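PDB 6QE2: monoacylglycerol lipase from Palaeococcus ferrophilus, which catalyses the hydrolysis of monoacylglycerols to free fatty acid and glycerol, probably by the serine-nucleophile mechanism of alpha/beta-hydrolase lipases. Local coordinates for residues A[92-97]-A[189-194]. Sequence-based numbering, arbitrary orientation.
Sequences TVIRYA and ERIKAP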
loop_
_atom_site.group_PDB
_atom_site.type_symbol
_atom_site.label_atom_id
_atom_site.label_comp_id
_atom_site.label_asym_id
_atom_site.label_seq_id
_atom_site.Cartn_x
_atom_site.Cartn_y
_atom_site.Cartn_z
ATOM N N THR A 92 2.789 3.303 -3.247
ATOM C CA THR A 92 3.844 4.065 -2.583
ATOM C C THR A 92 5.141 3.266 -2.490
ATOM O O THR A 92 6.226 3.797 -2.758
ATOM C CB THR A 92 3.357 4.490 -1.197
ATOM O OG1 THR A 92 2.195 5.325 -1.337
ATOM C CG2 THR A 92 4.439 5.264 -0.453
ATOM N N VAL A 93 5.062 1.988 -2.110
ATOM C CA VAL A 93 6.300 1.228 -1.958
ATOM C C VAL A 93 6.919 0.919 -3.320
ATOM O O VAL A 93 8.147 0.849 -3.449
ATOM C CB VAL A 93 6.064 -0.045 -1.118
ATOM C CG1 VAL A 93 5.643 0.343 0.284
ATOM C CG2 VAL A 93 5.016 -0.957 -1.753
ATOM N N ILE A 94 6.101 0.769 -4.362
ATOM C CA ILE A 94 6.648 0.634 -5.706
ATOM C C ILE A 94 7.364 1.919 -6.118
ATOM O O ILE A 94 8.475 1.885 -6.658
ATOM C CB ILE A 94 5.532 0.253 -6.695
ATOM C CG1 ILE A 94 5.075 -1.181 -6.414
ATOM C CG2 ILE A 94 6.012 0.405 -8.133
ATOM C CD1 ILE A 94 3.770 -1.556 -7.075
ATOM N N ARG A 95 6.743 3.075 -5.864
ATOM C CA ARG A 95 7.398 4.338 -6.189
ATOM C C ARG A 95 8.666 4.534 -5.371
ATOM O O ARG A 95 9.644 5.100 -5.870
ATOM C CB ARG A 95 6.438 5.505 -5.976
ATOM C CG ARG A 95 5.285 5.540 -6.977
ATOM C CD ARG A 95 5.744 5.952 -8.388
ATOM N NE ARG A 95 6.326 7.295 -8.392
ATOM C CZ ARG A 95 7.487 7.611 -8.958
ATOM N NH1 ARG A 95 8.195 6.685 -9.595
ATOM N NH2 ARG A 95 7.936 8.861 -8.901
ATOM N N TYR A 96 8.676 4.056 -4.126
ATOM C CA TYR A 96 9.895 4.133 -3.332
ATOM C C TYR A 96 10.988 3.254 -3.930
ATOM O O TYR A 96 12.148 3.676 -4.026
ATOM C CB TYR A 96 9.616 3.735 -1.886
ATOM C CG TYR A 96 10.713 4.215 -0.963
ATOM C CD1 TYR A 96 10.649 5.474 -0.379
ATOM C CD2 TYR A 96 11.837 3.434 -0.717
ATOM C CE1 TYR A 96 11.657 5.939 0.444
ATOM C CE2 TYR A 96 12.851 3.892 0.117
ATOM C CZ TYR A 96 12.755 5.144 0.687
ATOM O OH TYR A 96 13.758 5.613 1.509
ATOM N N ALA A 97 10.633 2.035 -4.349
ATOM C CA ALA A 97 11.603 1.150 -4.982
ATOM C C ALA A 97 12.138 1.726 -6.283
ATOM O O ALA A 97 13.250 1.379 -6.697
ATOM C CB ALA A 97 10.976 -0.225 -5.228
ATOM N N GLU A 189 11.520 0.284 -14.832
ATOM C CA GLU A 189 12.872 -0.229 -15.021
ATOM C C GLU A 189 13.860 0.268 -13.971
ATOM O O GLU A 189 14.977 -0.256 -13.906
ATOM C CB GLU A 189 13.377 0.123 -16.422
ATOM C CG GLU A 189 12.528 -0.475 -17.527
ATOM C CD GLU A 189 13.249 -0.549 -18.860
ATOM O OE1 GLU A 189 14.336 0.050 -18.991
ATOM O OE2 GLU A 189 12.727 -1.217 -19.778
ATOM N N ARG A 190 13.494 1.262 -13.163
ATOM C CA ARG A 190 14.395 1.758 -12.129
ATOM C C ARG A 190 14.491 0.821 -10.931
ATOM O O ARG A 190 15.445 0.931 -10.154
ATOM C CB ARG A 190 13.945 3.141 -11.650
ATOM C CG ARG A 190 13.929 4.193 -12.740
ATOM C CD ARG A 190 13.619 5.581 -12.186
ATOM N NE ARG A 190 14.665 6.089 -11.305
ATOM C CZ ARG A 190 14.512 7.131 -10.493
ATOM N NH1 ARG A 190 13.351 7.771 -10.448
ATOM N NH2 ARG A 190 15.517 7.533 -9.723
ATOM N N ILE A 191 13.530 -0.091 -10.772
ATOM C CA ILE A 191 13.553 -0.985 -9.629
ATOM C C ILE A 191 14.698 -1.981 -9.790
ATOM O O ILE A 191 14.832 -2.629 -10.839
ATOM C CB ILE A 191 12.218 -1.717 -9.468
ATOM C CG1 ILE A 191 11.115 -0.687 -9.116
ATOM C CG2 ILE A 191 12.376 -2.794 -8.353
ATOM C CD1 ILE A 191 9.804 -1.269 -8.742
ATOM N N LYS A 192 15.504 -2.119 -8.724
ATOM C CA LYS A 192 16.613 -3.081 -8.650
ATOM C C LYS A 192 16.418 -4.165 -7.611
ATOM O O LYS A 192 17.041 -5.235 -7.729
ATOM C CB LYS A 192 17.923 -2.341 -8.340
ATOM C CG LYS A 192 18.300 -1.301 -9.402
ATOM C CD LYS A 192 18.555 -2.013 -10.783
ATOM C CE LYS A 192 19.424 -1.189 -11.754
ATOM N NZ LYS A 192 18.684 -0.111 -12.489
ATOM N N ALA A 193 15.569 -3.939 -6.608
ATOM C CA ALA A 193 15.334 -4.906 -5.540
ATOM C C ALA A 193 14.286 -5.944 -5.979
ATOM O O ALA A 193 13.466 -5.667 -6.854
ATOM C CB ALA A 193 14.855 -4.178 -4.278
ATOM N N PRO A 194 14.244 -7.108 -5.348
ATOM C CA PRO A 194 13.219 -8.103 -5.688
ATOM C C PRO A 194 11.810 -7.600 -5.401
ATOM O O PRO A 194 11.581 -6.826 -4.471
ATOM C CB PRO A 194 13.575 -9.299 -4.795
ATOM C CG PRO A 194 15.030 -9.142 -4.534
ATOM C CD PRO A 194 15.255 -7.659 -4.425
HETATM O O HOH W 1 14.820 -0.900 -6.166
#
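Ile191 reaches helix 88-99 because its CG1 stands anti to its own carbonyl carbon (chi1 -66°) and the chain then runs on extended (chi2 -172°), carrying CD1 up against Ala97 and Ile94. There CD1 lies 3.8 Å from Ala97 CB, and it meets the preceding turn of the helix at 4.0 Å from Ile94 O. On Ile94, with chi1 at -70°, CG1 sits beside the backbone N, which leaves CG2 anti to it; this methyl comes within 4.2 Å of Ile191 CD1 as the two side chains cross at a slant. The loop backbone also comes close, Ile191 CA lying 3.8 Å from Ala97 O. Here, in an alpha/beta-hydrolase fold, the contact joins helix 88-99, which follows the probable nucleophile elbow, to the loop that leads into strand 195-200 of the central sheet. Ile94 also touches Ala109 and Ala97 touches Val107, both on strand 106-110, so the two helix residues that receive Ile191 CD1 also pack on the sheet. The polar link is made by a single water, which donates to Ala97 O at 2.8 Å and accepts from Lys192 N at 2.9 Å, bridging the helix backbone to the loop. Farther out, Arg95 NH1 and Arg190 NH1, 5.3 Å apart, both form salt bridges with Glu187 OE1, and Arg95 NH1 has a second one to Glu98.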